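Side-chain contact in molybdenum cofactor biosynthesis protein (Pyrococcus furiosus, PDB 1XI8), which probably acts as a molybdopterin molybdotransferase of the MoeA family, serving a late step of molybdenum cofactor biosynthesis: residues G44-E49 with V326-Y331. Numbering follows the deposited sequence.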
ATOM      1  N   GLY A  44      -8.935  -4.714  -0.080  1.00 55.00           N
ATOM      2  CA  GLY A  44      -7.754  -5.130  -0.836  1.00 55.00           C
ATOM      3  C   GLY A  44      -7.956  -6.243  -1.845  1.00 55.00           C
ATOM      4  O   GLY A  44      -7.046  -6.587  -2.585  1.00 55.00           O
ATOM      5  N   ARG A  45      -9.153  -6.811  -1.874  1.00 55.00           N
ATOM      6  CA  ARG A  45      -9.475  -7.848  -2.834  1.00 55.00           C
ATOM      7  C   ARG A  45      -9.885  -7.213  -4.172  1.00 55.00           C
ATOM      8  O   ARG A  45     -10.154  -6.014  -4.240  1.00 55.00           O
ATOM      9  CB  ARG A  45     -10.583  -8.741  -2.276  1.00 55.00           C
ATOM     10  CG  ARG A  45     -10.265  -9.345  -0.901  1.00 55.00           C
ATOM     11  CD  ARG A  45      -9.263 -10.497  -0.981  1.00 55.00           C
ATOM     12  NE  ARG A  45      -9.685 -11.520  -1.942  1.00 55.00           N
ATOM     13  CZ  ARG A  45     -10.523 -12.524  -1.672  1.00 55.00           C
ATOM     14  NH1 ARG A  45     -10.842 -13.400  -2.621  1.00 55.00           N
ATOM     15  NH2 ARG A  45     -11.049 -12.654  -0.460  1.00 55.00           N
ATOM     16  N   VAL A  46      -9.918  -8.017  -5.232  1.00 55.00           N
ATOM     17  CA  VAL A  46     -10.204  -7.512  -6.568  1.00 55.00           C
ATOM     18  C   VAL A  46     -11.645  -7.788  -7.008  1.00 55.00           C
ATOM     19  O   VAL A  46     -12.047  -8.937  -7.191  1.00 55.00           O
ATOM     20  CB  VAL A  46      -9.239  -8.107  -7.614  1.00 55.00           C
ATOM     21  CG1 VAL A  46      -9.564  -7.562  -8.992  1.00 55.00           C
ATOM     22  CG2 VAL A  46      -7.801  -7.807  -7.255  1.00 55.00           C
ATOM     23  N   LEU A  47     -12.413  -6.717  -7.169  1.00 55.00           N
ATOM     24  CA  LEU A  47     -13.787  -6.779  -7.644  1.00 55.00           C
ATOM     25  C   LEU A  47     -13.877  -7.598  -8.927  1.00 55.00           C
ATOM     26  O   LEU A  47     -13.230  -7.279  -9.917  1.00 55.00           O
ATOM     27  CB  LEU A  47     -14.288  -5.359  -7.897  1.00 55.00           C
ATOM     28  CG  LEU A  47     -15.784  -5.110  -8.025  1.00 55.00           C
ATOM     29  CD1 LEU A  47     -16.486  -5.467  -6.744  1.00 55.00           C
ATOM     30  CD2 LEU A  47     -16.008  -3.657  -8.370  1.00 55.00           C
ATOM     31  N   ALA A  48     -14.699  -8.642  -8.905  1.00 55.00           N
ATOM     32  CA  ALA A  48     -14.789  -9.604 -10.006  1.00 55.00           C
ATOM     33  C   ALA A  48     -15.643  -9.145 -11.183  1.00 55.00           C
ATOM     34  O   ALA A  48     -15.592  -9.743 -12.251  1.00 55.00           O
ATOM     35  CB  ALA A  48     -15.311 -10.931  -9.485  1.00 55.00           C
ATOM     36  N   GLU A  49     -16.434  -8.100 -11.002  1.00 55.00           N
ATOM     37  CA  GLU A  49     -17.336  -7.685 -12.056  1.00 55.00           C
ATOM     38  C   GLU A  49     -17.779  -6.257 -11.848  1.00 55.00           C
ATOM     39  O   GLU A  49     -17.825  -5.782 -10.713  1.00 55.00           O
ATOM     40  CB  GLU A  49     -18.566  -8.598 -12.108  1.00 55.00           C
ATOM     41  CG  GLU A  49     -19.484  -8.480 -10.912  1.00 55.00           C
ATOM     42  CD  GLU A  49     -20.677  -9.421 -10.983  1.00 55.00           C
ATOM     43  OE1 GLU A  49     -21.673  -9.164 -10.282  1.00 55.00           O
ATOM     44  OE2 GLU A  49     -20.628 -10.419 -11.742  1.00 55.00           O
ATOM     45  N   VAL A 326      -5.710 -12.099 -11.868  1.00 55.00           N
ATOM     46  CA  VAL A 326      -6.865 -11.611 -11.126  1.00 55.00           C
ATOM     47  C   VAL A 326      -7.570 -10.470 -11.847  1.00 55.00           C
ATOM     48  O   VAL A 326      -8.678 -10.093 -11.477  1.00 55.00           O
ATOM     49  CB  VAL A 326      -6.501 -11.162  -9.696  1.00 55.00           C
ATOM     50  CG1 VAL A 326      -6.012 -12.332  -8.904  1.00 55.00           C
ATOM     51  CG2 VAL A 326      -5.455 -10.032  -9.713  1.00 55.00           C
ATOM     52  N   GLY A 327      -6.929  -9.932 -12.879  1.00 55.00           N
ATOM     53  CA  GLY A 327      -7.480  -8.802 -13.626  1.00 55.00           C
ATOM     54  C   GLY A 327      -7.462  -7.498 -12.840  1.00 55.00           C
ATOM     55  O   GLY A 327      -8.394  -6.705 -12.931  1.00 55.00           O
ATOM     56  N   ALA A 328      -6.398  -7.273 -12.073  1.00 55.00           N
ATOM     57  CA  ALA A 328      -6.280  -6.067 -11.261  1.00 55.00           C
ATOM     58  C   ALA A 328      -5.893  -4.832 -12.063  1.00 55.00           C
ATOM     59  O   ALA A 328      -4.995  -4.883 -12.905  1.00 55.00           O
ATOM     60  CB  ALA A 328      -5.295  -6.281 -10.117  1.00 55.00           C
ATOM     61  N   LYS A 329      -6.581  -3.727 -11.783  1.00 55.00           N
ATOM     62  CA  LYS A 329      -6.318  -2.429 -12.399  1.00 55.00           C
ATOM     63  C   LYS A 329      -5.578  -1.488 -11.430  1.00 55.00           C
ATOM     64  O   LYS A 329      -5.795  -1.531 -10.214  1.00 55.00           O
ATOM     65  CB  LYS A 329      -7.640  -1.780 -12.839  1.00 55.00           C
ATOM     66  CG  LYS A 329      -8.056  -1.991 -14.306  1.00 55.00           C
ATOM     67  CD  LYS A 329      -8.150  -3.457 -14.756  1.00 55.00           C
ATOM     68  CE  LYS A 329      -8.613  -3.541 -16.235  1.00 55.00           C
ATOM     69  NZ  LYS A 329      -8.349  -4.862 -16.914  1.00 55.00           N
ATOM     70  N   ASP A 330      -4.696  -0.653 -11.970  1.00 55.00           N
ATOM     71  CA  ASP A 330      -4.005   0.373 -11.182  1.00 55.00           C
ATOM     72  C   ASP A 330      -3.265  -0.160  -9.957  1.00 55.00           C
ATOM     73  O   ASP A 330      -3.435   0.361  -8.856  1.00 55.00           O
ATOM     74  CB  ASP A 330      -5.005   1.442 -10.719  1.00 55.00           C
ATOM     75  CG  ASP A 330      -5.597   2.228 -11.873  1.00 55.00           C
ATOM     76  OD1 ASP A 330      -6.718   2.747 -11.721  1.00 55.00           O
ATOM     77  OD2 ASP A 330      -4.947   2.331 -12.929  1.00 55.00           O
ATOM     78  N   TYR A 331      -2.440  -1.181 -10.150  1.00 55.00           N
ATOM     79  CA  TYR A 331      -1.733  -1.811  -9.038  1.00 55.00           C
ATOM     80  C   TYR A 331      -0.334  -1.245  -8.865  1.00 55.00           C
ATOM     81  O   TYR A 331       0.403  -1.673  -7.975  1.00 55.00           O
ATOM     82  CB  TYR A 331      -1.673  -3.331  -9.229  1.00 55.00           C
ATOM     83  CG  TYR A 331      -1.051  -3.777 -10.529  1.00 55.00           C
ATOM     84  CD1 TYR A 331       0.266  -4.228 -10.572  1.00 55.00           C
ATOM     85  CD2 TYR A 331      -1.778  -3.750 -11.721  1.00 55.00           C
ATOM     86  CE1 TYR A 331       0.841  -4.634 -11.751  1.00 55.00           C
ATOM     87  CE2 TYR A 331      -1.209  -4.157 -12.914  1.00 55.00           C
ATOM     88  CZ  TYR A 331       0.101  -4.596 -12.920  1.00 55.00           C
ATOM     89  OH  TYR A 331       0.681  -5.006 -14.099  1.00 55.00           O
TER
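Val-46 and Val-326 meet methyl to methyl, the CG2 of Val-46 lying 4.1 Å from the CG2 of Val-326, with the two side chains crossing at about a right angle. The same branch of Val-46 also rests on Ala-328, its CG2 standing 4.1 Å from the CB of that residue, so a single methyl is shared between two apolar neighbours. The other branch, CG1, meets backbone instead. Anti to the backbone N (chi1 180°), this methyl sits beside the carbonyl carbon of its own residue and comes up against the main chain of the other segment, CG1 lying 3.7 Å from the O of Val-326 and 4.2 Å from the O of Gly-327. In Val-326, chi1 of -64° puts CG1 anti to the carbonyl carbon and leaves CG2 between N and the carbonyl carbon, facing Val-46.

The example illustrates how one valine can supply all the touching side-chain surface of its segment. The segment 44-49 belongs to the MoeA N-terminal region, whereas 326-331 is the loop from helix 307-326 to strand 334-339. That helix falls largely in the probable molybdopterin-binding domain, whose strands 233-239, 191-196, 260-263 and 300-302 run parallel. Gly-327 breaks the helix with positive phi, a conformation that favours glycine, and the chain then carries Ala-328 CB to Val-46 CG2. Shortening Val-46 to an alanine removes both methyls, and would probably leave a gap facing Val-326 CG2 and Ala-328 CB and strip the cover from the carbonyl of Val-326. The backbone of Val-46 is hydrogen-bonded to Lys-187, while Val-326 also packs on Pro-190 and Phe-231. Further along the loop, the hydroxyl of Tyr-331 is hydrogen-bonded to ND1 of His-320, tying the chain back to helix 307-326.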